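Local coordinates for DNA polymerase (Pyrobaculum calidifontis, PDB 5MDN), which probably catalyses DNA-templated DNA synthesis, adding deoxyribonucleotides from their triphosphates to a growing strand and releasing diphosphate, at residues A[542-547]-A[576-581]; A[425-430]-A[583-588]; A[206-211]-A[241-246]; A[182-187]-A[237-242]. All blocks are in the same frame, centred on the assembly; numbering follows the deposited sequence.

The four contacts form two pairs on opposite sides of the chain's centre, contacts 1 and 2 in the polymerase palm and contacts 3 and 4 in the exonuclease domain. Contacts 1 and 2, with centres about 11 Å apart, are partly buried. Contact 1 joins helices 528-551 and 572-583 through a tyrosine-aspartate bond and valines; contact 2 fixes the turn that ends helix 572-583 with one asparagine. Contacts 3 and 4 are buried, lie about 6 Å apart between centres and share helix 232-247. A two-bond salt bridge dominates contact 3, whereas contact 4 combines a tyrosine-to-carbonyl hydrogen bond with apolar packing on one valine, and Asp208 OD2 reaches Val186 N between them.

Contact 1 of 4, residues A[542-547]-A[576-581]; sequences LLDVVE and VKYVEE
Asp544 and Tyr578 both swing their side chains anti to the backbone N (chi1 177° and 166°), and this sends the carboxylate and the phenol into the space between two palm helices. Although the CB of Asp544 leaves its helix to one side, the end of the side chain turns back to meet the tyrosine. Tyr578 OH donates to Asp544 OD1 at 2.6 Å, using the syn lone pair of that oxygen. Carboxylate and ring are almost coplanar, and OD1 lies in the ring plane at its edge; the phenol face is left to Tyr548, which stacks on it.

Beside this polar pair the helices meet through valines. CG1 of Val545 packs 3.9 Å from CG2 of Val579, the two side chains crossing at about a right angle, and Val545 CG2 approaches the edge of the tyrosine at CE2, 4.4 Å away. Val545 also rests on Phe421, while Val579 reaches Ile585 and Ile587, which links both helices to the loops holding these residues. The short helical segments run roughly antiparallel, at 142°, with axes 11.0 Å apart.

The contact thus grades from apolar to polar. Arg582 lies near the other oxygen, OD2, in a long, weak ion pair, and the carboxylate is likely to stay ionised, which would strengthen its bond to the phenol.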
# COMPACT_ATOMS: atom_id res chain seq x y z
N LEU A 542 -9.01 -6.15 -27.45
CA LEU A 542 -10.04 -5.27 -26.90
C LEU A 542 -10.91 -4.71 -28.01
O LEU A 542 -12.14 -4.71 -27.90
CB LEU A 542 -9.40 -4.15 -26.09
CG LEU A 542 -9.03 -4.44 -24.64
CD1 LEU A 542 -8.35 -3.24 -24.02
CD2 LEU A 542 -10.26 -4.83 -23.84
N LEU A 543 -10.29 -4.22 -29.09
CA LEU A 543 -11.05 -3.77 -30.25
C LEU A 543 -11.94 -4.87 -30.81
O LEU A 543 -13.00 -4.59 -31.37
CB LEU A 543 -10.11 -3.24 -31.33
CG LEU A 543 -9.73 -1.75 -31.27
CD1 LEU A 543 -8.79 -1.45 -30.11
CD2 LEU A 543 -9.11 -1.31 -32.59
N ASP A 544 -11.50 -6.13 -30.69
CA ASP A 544 -12.35 -7.24 -31.10
C ASP A 544 -13.57 -7.36 -30.20
O ASP A 544 -14.69 -7.60 -30.69
CB ASP A 544 -11.54 -8.54 -31.10
CG ASP A 544 -12.38 -9.76 -31.44
OD1 ASP A 544 -13.13 -10.24 -30.56
OD2 ASP A 544 -12.30 -10.24 -32.60
N VAL A 545 -13.39 -7.21 -28.89
CA VAL A 545 -14.49 -7.39 -27.96
C VAL A 545 -15.46 -6.21 -28.00
O VAL A 545 -16.66 -6.38 -27.76
CB VAL A 545 -13.94 -7.63 -26.54
CG1 VAL A 545 -15.06 -7.72 -25.51
CG2 VAL A 545 -13.11 -8.90 -26.50
N VAL A 546 -14.98 -5.02 -28.35
CA VAL A 546 -15.90 -3.89 -28.52
C VAL A 546 -16.70 -4.04 -29.81
O VAL A 546 -17.88 -3.70 -29.86
CB VAL A 546 -15.15 -2.54 -28.45
CG1 VAL A 546 -14.27 -2.48 -27.21
CG2 VAL A 546 -14.35 -2.27 -29.71
N GLU A 547 -16.06 -4.56 -30.87
CA GLU A 547 -16.78 -4.78 -32.12
C GLU A 547 -17.80 -5.90 -31.98
O GLU A 547 -18.91 -5.81 -32.52
CB GLU A 547 -15.80 -5.08 -33.25
CG GLU A 547 -16.45 -5.50 -34.56
CD GLU A 547 -17.42 -4.47 -35.09
OE1 GLU A 547 -17.16 -3.26 -34.92
OE2 GLU A 547 -18.44 -4.86 -35.69
N VAL A 576 -19.55 -11.88 -22.02
CA VAL A 576 -18.58 -12.48 -21.11
C VAL A 576 -18.27 -13.91 -21.54
O VAL A 576 -17.11 -14.32 -21.57
CB VAL A 576 -19.10 -12.42 -19.66
CG1 VAL A 576 -18.17 -13.19 -18.73
CG2 VAL A 576 -19.25 -10.98 -19.21
N LYS A 577 -19.31 -14.68 -21.87
CA LYS A 577 -19.10 -16.05 -22.33
C LYS A 577 -18.36 -16.07 -23.66
O LYS A 577 -17.66 -17.05 -23.96
CB LYS A 577 -20.44 -16.77 -22.42
CG LYS A 577 -20.34 -18.29 -22.37
CD LYS A 577 -21.71 -18.92 -22.18
CE LYS A 577 -21.61 -20.42 -21.95
NZ LYS A 577 -22.83 -20.95 -21.29
N TYR A 578 -18.51 -15.02 -24.47
CA TYR A 578 -17.75 -14.92 -25.72
C TYR A 578 -16.25 -14.81 -25.45
O TYR A 578 -15.45 -15.54 -26.05
CB TYR A 578 -18.24 -13.71 -26.53
CG TYR A 578 -17.34 -13.30 -27.67
CD1 TYR A 578 -17.35 -13.98 -28.88
CD2 TYR A 578 -16.48 -12.21 -27.54
CE1 TYR A 578 -16.53 -13.60 -29.93
CE2 TYR A 578 -15.66 -11.83 -28.58
CZ TYR A 578 -15.69 -12.52 -29.77
OH TYR A 578 -14.87 -12.14 -30.81
N VAL A 579 -15.86 -13.92 -24.54
CA VAL A 579 -14.44 -13.69 -24.27
C VAL A 579 -13.79 -14.94 -23.70
O VAL A 579 -12.61 -15.21 -23.96
CB VAL A 579 -14.26 -12.48 -23.34
CG1 VAL A 579 -12.79 -12.18 -23.12
CG2 VAL A 579 -14.96 -11.26 -23.91
N GLU A 580 -14.53 -15.73 -22.92
CA GLU A 580 -13.99 -16.99 -22.43
C GLU A 580 -13.77 -17.98 -23.57
O GLU A 580 -12.69 -18.56 -23.71
CB GLU A 580 -14.92 -17.58 -21.37
CG GLU A 580 -14.22 -18.41 -20.29
CD GLU A 580 -13.45 -19.60 -20.86
OE1 GLU A 580 -14.11 -20.53 -21.37
OE2 GLU A 580 -12.20 -19.59 -20.80
N GLU A 581 -14.80 -18.20 -24.39
CA GLU A 581 -14.70 -19.18 -25.47
C GLU A 581 -13.73 -18.71 -26.55
O GLU A 581 -12.93 -19.50 -27.07
CB GLU A 581 -16.08 -19.47 -26.04
CG GLU A 581 -16.99 -20.22 -25.07
CD GLU A 581 -18.35 -20.55 -25.66
OE1 GLU A 581 -18.58 -20.21 -26.84
OE2 GLU A 581 -19.18 -21.14 -24.94

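Contact 2 of 4, residues A[425-430]-A[583-588]; sequences YPNIMM and HGIEIK
The amide of Asn427 is the flat group that meets the turn at Gly584 and Ile585, and it does so with its nitrogen. Gly584 O and the CG1 of Ile585 both lie to the same side of the amide plane. The carbonyl oxygen is only modestly tilted, 26° out of that plane, and CG1 of Ile585 comes in more steeply, 3.4 Å from ND2 and 4.0 Å from Asn427 CG. The two side chains cross obliquely, the isoleucine methylene lying close to the NH2 group.

The single hydrogen bond runs from Asn427 ND2 to Gly584 O, 2.7 Å long. It is bent, with an angle of 137° at the hydrogen, and the donor stands well above the carbonyl plane, away from the lone pairs.

Gly584 is the first residue beyond helix 572-583 to leave helical geometry, and it does so with positive phi, a conformation that favours glycine. The chain turns here and presents its carbonyl toward helix 424-431. A leucine in place of Asn427 would probably leave Gly584 O without this donor and the turn less firmly tied to the helix. Ile585 also packs back on Val579, so the residue lies between the amide and the helix it follows.

Lys588 pairs through its backbone with Asp420, at the end of strand 416-420. Helix 424-431 follows that strand, and the turn leads into its antiparallel neighbour 588-593, so the contact joins the connections at one end of the ferredoxin-like sheet of the family B palm.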
# COMPACT_ATOMS: atom_id res chain seq x y z
N TYR A 425 -3.71 -9.93 -19.10
CA TYR A 425 -2.27 -9.74 -19.25
C TYR A 425 -1.47 -11.01 -18.96
O TYR A 425 -0.54 -11.32 -19.72
CB TYR A 425 -1.80 -8.60 -18.36
CG TYR A 425 -2.43 -7.29 -18.73
CD1 TYR A 425 -2.01 -6.59 -19.85
CD2 TYR A 425 -3.47 -6.76 -17.98
CE1 TYR A 425 -2.59 -5.39 -20.21
CE2 TYR A 425 -4.06 -5.56 -18.33
CZ TYR A 425 -3.61 -4.89 -19.44
OH TYR A 425 -4.20 -3.70 -19.78
N PRO A 426 -1.77 -11.77 -17.90
CA PRO A 426 -1.11 -13.08 -17.77
C PRO A 426 -1.39 -14.00 -18.94
O PRO A 426 -0.47 -14.68 -19.43
CB PRO A 426 -1.68 -13.64 -16.46
CG PRO A 426 -2.05 -12.43 -15.68
CD PRO A 426 -2.55 -11.45 -16.69
N ASN A 427 -2.64 -14.04 -19.41
CA ASN A 427 -2.98 -14.84 -20.59
C ASN A 427 -2.11 -14.47 -21.78
O ASN A 427 -1.54 -15.35 -22.44
CB ASN A 427 -4.46 -14.65 -20.93
CG ASN A 427 -5.30 -15.86 -20.57
OD1 ASN A 427 -5.19 -16.40 -19.47
ND2 ASN A 427 -6.15 -16.29 -21.50
N ILE A 428 -2.03 -13.18 -22.10
CA ILE A 428 -1.22 -12.72 -23.22
C ILE A 428 0.23 -13.17 -23.06
O ILE A 428 0.85 -13.68 -24.00
CB ILE A 428 -1.33 -11.19 -23.36
CG1 ILE A 428 -2.54 -10.82 -24.21
CG2 ILE A 428 -0.06 -10.61 -23.98
CD1 ILE A 428 -2.91 -9.37 -24.14
N MET A 429 0.79 -12.98 -21.86
CA MET A 429 2.20 -13.28 -21.65
C MET A 429 2.47 -14.78 -21.63
O MET A 429 3.56 -15.21 -22.04
CB MET A 429 2.68 -12.62 -20.36
CG MET A 429 2.78 -11.11 -20.46
SD MET A 429 3.47 -10.32 -18.99
CE MET A 429 2.11 -10.51 -17.84
N MET A 430 1.52 -15.58 -21.16
CA MET A 430 1.70 -17.03 -21.20
C MET A 430 1.47 -17.59 -22.60
O MET A 430 2.28 -18.36 -23.11
CB MET A 430 0.76 -17.72 -20.20
CG MET A 430 1.16 -17.54 -18.74
SD MET A 430 -0.03 -18.25 -17.58
CE MET A 430 -1.51 -17.31 -17.96
N HIS A 583 -11.33 -16.02 -26.41
CA HIS A 583 -10.00 -15.60 -26.00
C HIS A 583 -9.44 -16.36 -24.81
O HIS A 583 -8.27 -16.16 -24.47
CB HIS A 583 -10.02 -14.09 -25.69
CG HIS A 583 -10.16 -13.23 -26.91
ND1 HIS A 583 -11.28 -12.47 -27.15
CD2 HIS A 583 -9.34 -13.03 -27.96
CE1 HIS A 583 -11.14 -11.82 -28.29
NE2 HIS A 583 -9.97 -12.15 -28.81
N GLY A 584 -10.23 -17.22 -24.18
CA GLY A 584 -9.74 -17.96 -23.02
C GLY A 584 -9.45 -17.09 -21.82
O GLY A 584 -8.57 -17.42 -21.02
N ILE A 585 -10.17 -15.98 -21.67
CA ILE A 585 -9.95 -15.03 -20.59
C ILE A 585 -11.20 -15.00 -19.72
O ILE A 585 -12.32 -14.88 -20.24
CB ILE A 585 -9.63 -13.63 -21.13
CG1 ILE A 585 -8.32 -13.65 -21.93
CG2 ILE A 585 -9.54 -12.62 -20.00
CD1 ILE A 585 -8.02 -12.37 -22.65
N GLU A 586 -11.01 -15.11 -18.41
CA GLU A 586 -12.12 -15.02 -17.46
C GLU A 586 -12.43 -13.56 -17.16
O GLU A 586 -11.57 -12.84 -16.63
CB GLU A 586 -11.79 -15.78 -16.18
CG GLU A 586 -12.99 -16.02 -15.28
CD GLU A 586 -12.61 -16.61 -13.94
OE1 GLU A 586 -11.42 -16.96 -13.77
OE2 GLU A 586 -13.49 -16.74 -13.07
N ILE A 587 -13.64 -13.13 -17.49
CA ILE A 587 -14.10 -11.77 -17.24
C ILE A 587 -15.14 -11.80 -16.13
O ILE A 587 -15.98 -12.71 -16.09
CB ILE A 587 -14.66 -11.12 -18.52
CG1 ILE A 587 -13.58 -11.06 -19.61
CG2 ILE A 587 -15.21 -9.73 -18.24
CD1 ILE A 587 -12.33 -10.31 -19.20
N LYS A 588 -15.10 -10.81 -15.24
CA LYS A 588 -16.03 -10.72 -14.13
C LYS A 588 -16.48 -9.27 -13.97
O LYS A 588 -15.72 -8.33 -14.20
CB LYS A 588 -15.41 -11.21 -12.81
CG LYS A 588 -16.42 -11.35 -11.67
CD LYS A 588 -15.85 -12.09 -10.46
CE LYS A 588 -15.49 -13.52 -10.80
NZ LYS A 588 -16.70 -14.28 -11.24

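Contact 3 of 4, residues A[206-211]-A[241-246]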
# COMPACT_ATOMS: atom_id res chain seq x y z
N ARG A 206 -1.53 17.15 31.37
CA ARG A 206 -0.25 17.45 30.71
C ARG A 206 0.90 16.54 31.12
O ARG A 206 2.05 16.85 30.79
CB ARG A 206 0.20 18.90 30.89
CG ARG A 206 -0.87 19.91 30.57
CD ARG A 206 -1.19 19.91 29.09
NE ARG A 206 -0.29 20.81 28.38
CZ ARG A 206 -0.62 22.05 28.03
NH1 ARG A 206 -1.82 22.51 28.31
NH2 ARG A 206 0.26 22.81 27.39
N ASP A 207 0.65 15.44 31.84
CA ASP A 207 1.70 14.49 32.20
C ASP A 207 1.27 13.10 31.74
O ASP A 207 0.23 12.60 32.17
CB ASP A 207 1.99 14.49 33.70
CG ASP A 207 3.08 13.51 34.08
OD1 ASP A 207 4.26 13.77 33.75
OD2 ASP A 207 2.77 12.48 34.72
N ASP A 208 2.09 12.47 30.91
CA ASP A 208 1.70 11.27 30.18
C ASP A 208 2.64 10.11 30.47
O ASP A 208 2.96 9.30 29.59
CB ASP A 208 1.63 11.55 28.68
CG ASP A 208 2.88 12.23 28.16
OD1 ASP A 208 3.44 13.07 28.88
OD2 ASP A 208 3.28 11.92 27.02
N ARG A 209 3.12 10.01 31.71
CA ARG A 209 3.90 8.85 32.11
C ARG A 209 3.01 7.63 32.33
O ARG A 209 3.39 6.51 31.97
CB ARG A 209 4.69 9.14 33.38
CG ARG A 209 5.73 10.24 33.27
CD ARG A 209 6.40 10.48 34.62
NE ARG A 209 7.61 11.29 34.53
CZ ARG A 209 8.84 10.79 34.38
NH1 ARG A 209 9.02 9.48 34.32
NH2 ARG A 209 9.88 11.61 34.31
N ARG A 210 1.84 7.83 32.95
CA ARG A 210 0.94 6.72 33.23
C ARG A 210 0.47 6.01 31.97
O ARG A 210 0.22 4.80 32.00
CB ARG A 210 -0.28 7.22 34.02
CG ARG A 210 -1.01 8.39 33.37
CD ARG A 210 -2.06 9.00 34.31
NE ARG A 210 -3.19 8.09 34.52
CZ ARG A 210 -4.19 8.31 35.37
NH1 ARG A 210 -4.21 9.42 36.10
NH2 ARG A 210 -5.17 7.42 35.48
N VAL A 211 0.33 6.73 30.85
CA VAL A 211 -0.26 6.14 29.65
C VAL A 211 0.77 5.32 28.88
O VAL A 211 0.49 4.20 28.44
CB VAL A 211 -0.90 7.23 28.77
CG1 VAL A 211 0.06 8.38 28.55
CG2 VAL A 211 -1.33 6.65 27.44
N SER A 241 7.79 6.80 19.93
CA SER A 241 9.22 6.55 20.02
C SER A 241 9.96 7.77 20.57
O SER A 241 10.75 7.66 21.51
CB SER A 241 9.78 6.15 18.66
OG SER A 241 11.19 6.10 18.67
N GLU A 242 9.72 8.94 19.98
CA GLU A 242 10.41 10.14 20.42
C GLU A 242 9.82 10.70 21.71
O GLU A 242 10.54 11.36 22.47
CB GLU A 242 10.36 11.19 19.30
CG GLU A 242 11.12 10.77 18.05
CD GLU A 242 10.95 11.74 16.90
OE1 GLU A 242 10.93 12.97 17.15
OE2 GLU A 242 10.83 11.28 15.74
N ARG A 243 8.54 10.47 21.97
CA ARG A 243 7.96 10.89 23.25
C ARG A 243 8.50 10.06 24.40
O ARG A 243 8.79 10.60 25.48
CB ARG A 243 6.43 10.80 23.19
CG ARG A 243 5.73 11.30 24.45
CD ARG A 243 6.02 12.77 24.69
NE ARG A 243 5.35 13.29 25.88
CZ ARG A 243 5.57 14.51 26.38
NH1 ARG A 243 6.43 15.32 25.79
NH2 ARG A 243 4.92 14.91 27.46
N ALA A 244 8.63 8.74 24.20
CA ALA A 244 9.13 7.88 25.27
C ALA A 244 10.56 8.22 25.65
O ALA A 244 10.96 8.00 26.80
CB ALA A 244 9.03 6.41 24.84
N LYS A 245 11.34 8.75 24.71
CA LYS A 245 12.69 9.19 25.03
C LYS A 245 12.66 10.44 25.90
O LYS A 245 13.39 10.54 26.89
CB LYS A 245 13.47 9.45 23.74
CG LYS A 245 13.72 8.22 22.90
CD LYS A 245 14.64 8.55 21.72
CE LYS A 245 14.74 7.39 20.73
NZ LYS A 245 15.36 6.18 21.34
N ALA A 246 11.83 11.42 25.53
CA ALA A 246 11.77 12.68 26.26
C ALA A 246 11.33 12.48 27.71
O ALA A 246 11.80 13.17 28.61
CB ALA A 246 10.83 13.65 25.55
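A buried salt bridge between Asp208 and Arg243 joins two helices of the RNase H-like exonuclease domain. Asp208 occupies the N-cap position just ahead of helix 209-222, but its carboxylate makes no capping bond there; it is committed instead to Arg243, on helix 232-247. The two side chains come from opposite directions and account for nearly all of the surface buried between these segments.

Arg243 grips the carboxylate side-on, with one nitrogen for each oxygen. NE donates to Asp208 OD2 at 2.7 Å and NH2 donates to Asp208 OD1 at 2.8 Å, both nearly straight at 167°. The carboxylate lies at the edge of the guanidinium, the two planes being 25° apart. NE uses the syn lone pair of OD2, whereas NH2 meets OD1 on its syn side but somewhat out of the carboxylate plane. The arginine chain sets out with CG anti to the backbone N, then bends about the CB-CG bond (chi2 61°), which lays the NE edge of the guanidinium alongside the acid.

Further contacts tie this pair to the loop leading into strand 186-193: Arg243 NH1 donates to Pro181 O, and Pro185 packs against both partners. A methionine in place of Arg243 would probably leave the buried carboxylate of Asp208 without its counter-charge and Pro181 O without this donor. The bridge is no part of the metal site, since the arginine side chain lies about 10 Å from that of Asp236. Asp208 OD2 is doubly engaged, accepting from Val186 N as well as from Arg243 NE.

Contact 4 of 4, residues A[182-187]-A[237-242]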
# COMPACT_ATOMS: atom_id res chain seq x y z
N LEU A 182 8.61 16.66 22.26
CA LEU A 182 9.46 17.09 23.37
C LEU A 182 8.65 17.64 24.55
O LEU A 182 9.09 17.51 25.70
CB LEU A 182 10.47 18.12 22.88
CG LEU A 182 11.48 17.56 21.88
CD1 LEU A 182 12.26 18.68 21.21
CD2 LEU A 182 12.40 16.57 22.57
N ARG A 183 7.48 18.25 24.29
CA ARG A 183 6.66 18.77 25.39
C ARG A 183 5.19 18.37 25.28
O ARG A 183 4.54 18.17 26.30
CB ARG A 183 6.78 20.30 25.49
CG ARG A 183 7.00 21.05 24.20
CD ARG A 183 7.80 22.34 24.44
NE ARG A 183 7.26 23.16 25.52
CZ ARG A 183 7.77 24.33 25.90
NH1 ARG A 183 8.83 24.82 25.28
NH2 ARG A 183 7.22 25.02 26.89
N ASP A 184 4.66 18.25 24.07
CA ASP A 184 3.23 17.96 23.92
C ASP A 184 2.95 16.51 24.30
O ASP A 184 3.53 15.60 23.69
CB ASP A 184 2.77 18.22 22.49
CG ASP A 184 3.06 19.64 22.03
OD1 ASP A 184 4.24 19.96 21.83
OD2 ASP A 184 2.10 20.42 21.88
N PRO A 185 2.08 16.25 25.27
CA PRO A 185 1.91 14.89 25.80
C PRO A 185 0.91 14.06 25.01
O PRO A 185 0.02 14.57 24.33
CB PRO A 185 1.40 15.15 27.22
CG PRO A 185 0.60 16.39 27.08
CD PRO A 185 1.34 17.24 26.07
N VAL A 186 1.07 12.74 25.13
CA VAL A 186 0.10 11.79 24.60
C VAL A 186 -1.12 11.81 25.53
O VAL A 186 -1.06 11.31 26.66
CB VAL A 186 0.68 10.38 24.48
CG1 VAL A 186 -0.40 9.38 24.09
CG2 VAL A 186 1.81 10.36 23.46
N VAL A 187 -2.22 12.38 25.05
CA VAL A 187 -3.37 12.65 25.91
C VAL A 187 -4.17 11.38 26.19
O VAL A 187 -4.52 11.08 27.33
CB VAL A 187 -4.24 13.76 25.29
CG1 VAL A 187 -5.73 13.45 25.43
CG2 VAL A 187 -3.92 15.11 25.93
N TRP A 237 3.76 5.51 15.84
CA TRP A 237 5.05 4.97 16.27
C TRP A 237 6.16 6.02 16.30
O TRP A 237 6.89 6.09 17.30
CB TRP A 237 5.44 3.77 15.40
CG TRP A 237 4.69 2.51 15.73
CD1 TRP A 237 3.98 1.73 14.86
CD2 TRP A 237 4.58 1.89 17.02
NE1 TRP A 237 3.44 0.66 15.53
CE2 TRP A 237 3.78 0.73 16.85
CE3 TRP A 237 5.07 2.19 18.29
CZ2 TRP A 237 3.47 -0.12 17.91
CZ3 TRP A 237 4.75 1.34 19.34
CH2 TRP A 237 3.96 0.20 19.14
N PRO A 238 6.36 6.85 15.26
CA PRO A 238 7.38 7.91 15.38
C PRO A 238 7.15 8.84 16.55
O PRO A 238 8.13 9.31 17.15
CB PRO A 238 7.27 8.65 14.04
CG PRO A 238 6.69 7.68 13.10
CD PRO A 238 5.78 6.79 13.90
N TYR A 239 5.90 9.13 16.90
CA TYR A 239 5.64 10.03 18.02
C TYR A 239 5.93 9.34 19.36
O TYR A 239 6.65 9.89 20.20
CB TYR A 239 4.20 10.53 17.98
CG TYR A 239 4.00 11.80 18.77
CD1 TYR A 239 3.69 11.76 20.12
CD2 TYR A 239 4.15 13.04 18.16
CE1 TYR A 239 3.52 12.92 20.84
CE2 TYR A 239 3.99 14.21 18.88
CZ TYR A 239 3.67 14.14 20.22
OH TYR A 239 3.50 15.31 20.93
N LEU A 240 5.37 8.15 19.57
CA LEU A 240 5.60 7.44 20.82
C LEU A 240 7.08 7.12 21.02
O LEU A 240 7.59 7.16 22.14
CB LEU A 240 4.77 6.15 20.87
CG LEU A 240 3.26 6.33 21.03
CD1 LEU A 240 2.52 5.09 20.57
CD2 LEU A 240 2.92 6.67 22.48
N SER A 241 7.79 6.80 19.93
CA SER A 241 9.22 6.55 20.02
C SER A 241 9.96 7.77 20.57
O SER A 241 10.75 7.66 21.51
CB SER A 241 9.78 6.15 18.66
OG SER A 241 11.19 6.10 18.67
N GLU A 242 9.72 8.94 19.98
CA GLU A 242 10.41 10.14 20.42
C GLU A 242 9.82 10.70 21.71
O GLU A 242 10.54 11.36 22.47
CB GLU A 242 10.36 11.19 19.30
CG GLU A 242 11.12 10.77 18.05
CD GLU A 242 10.95 11.74 16.90
OE1 GLU A 242 10.93 12.97 17.15
OE2 GLU A 242 10.83 11.28 15.74
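Tyr239 comes first among the residues of 237-242 that reach the other segment, and its ring points at the loop ahead of strand 186-193. With CG anti to the backbone N (chi1 -159°), the phenol extends until OH donates to Asp184 O, 2.8 Å away. The oxygen lies in the plane of the ring, at its edge, but the hydroxyl stands above the carbonyl plane, 42° out of it. The same hydroxyl comes 3.4 Å from Asp184 CB; the carboxylate of Asp184 is engaged elsewhere, in a salt bridge with Arg176. On its way the ring passes Val186, whose CG2 sits 4.0 Å from Tyr239 CE1 near the ring plane.

Leu240 follows and meets the same methyl group from a different direction. Its CD2 lies 4.0 Å from Val186 CG2, the two side chains crossing at about a right angle, so one valine methyl serves both neighbours.

Helix 232-247 is thereby held against the start of strand 186-193. Near its N-terminal end the helix carries Asp236, a residue seen to bind magnesium in this protein, though no ion is bound at it here; its side chain is about 5 Å from that of Leu240. Helix packed on sheet beside the acidic residues is characteristic of the RNase H-like 3'-5' exonuclease fold of family B polymerases.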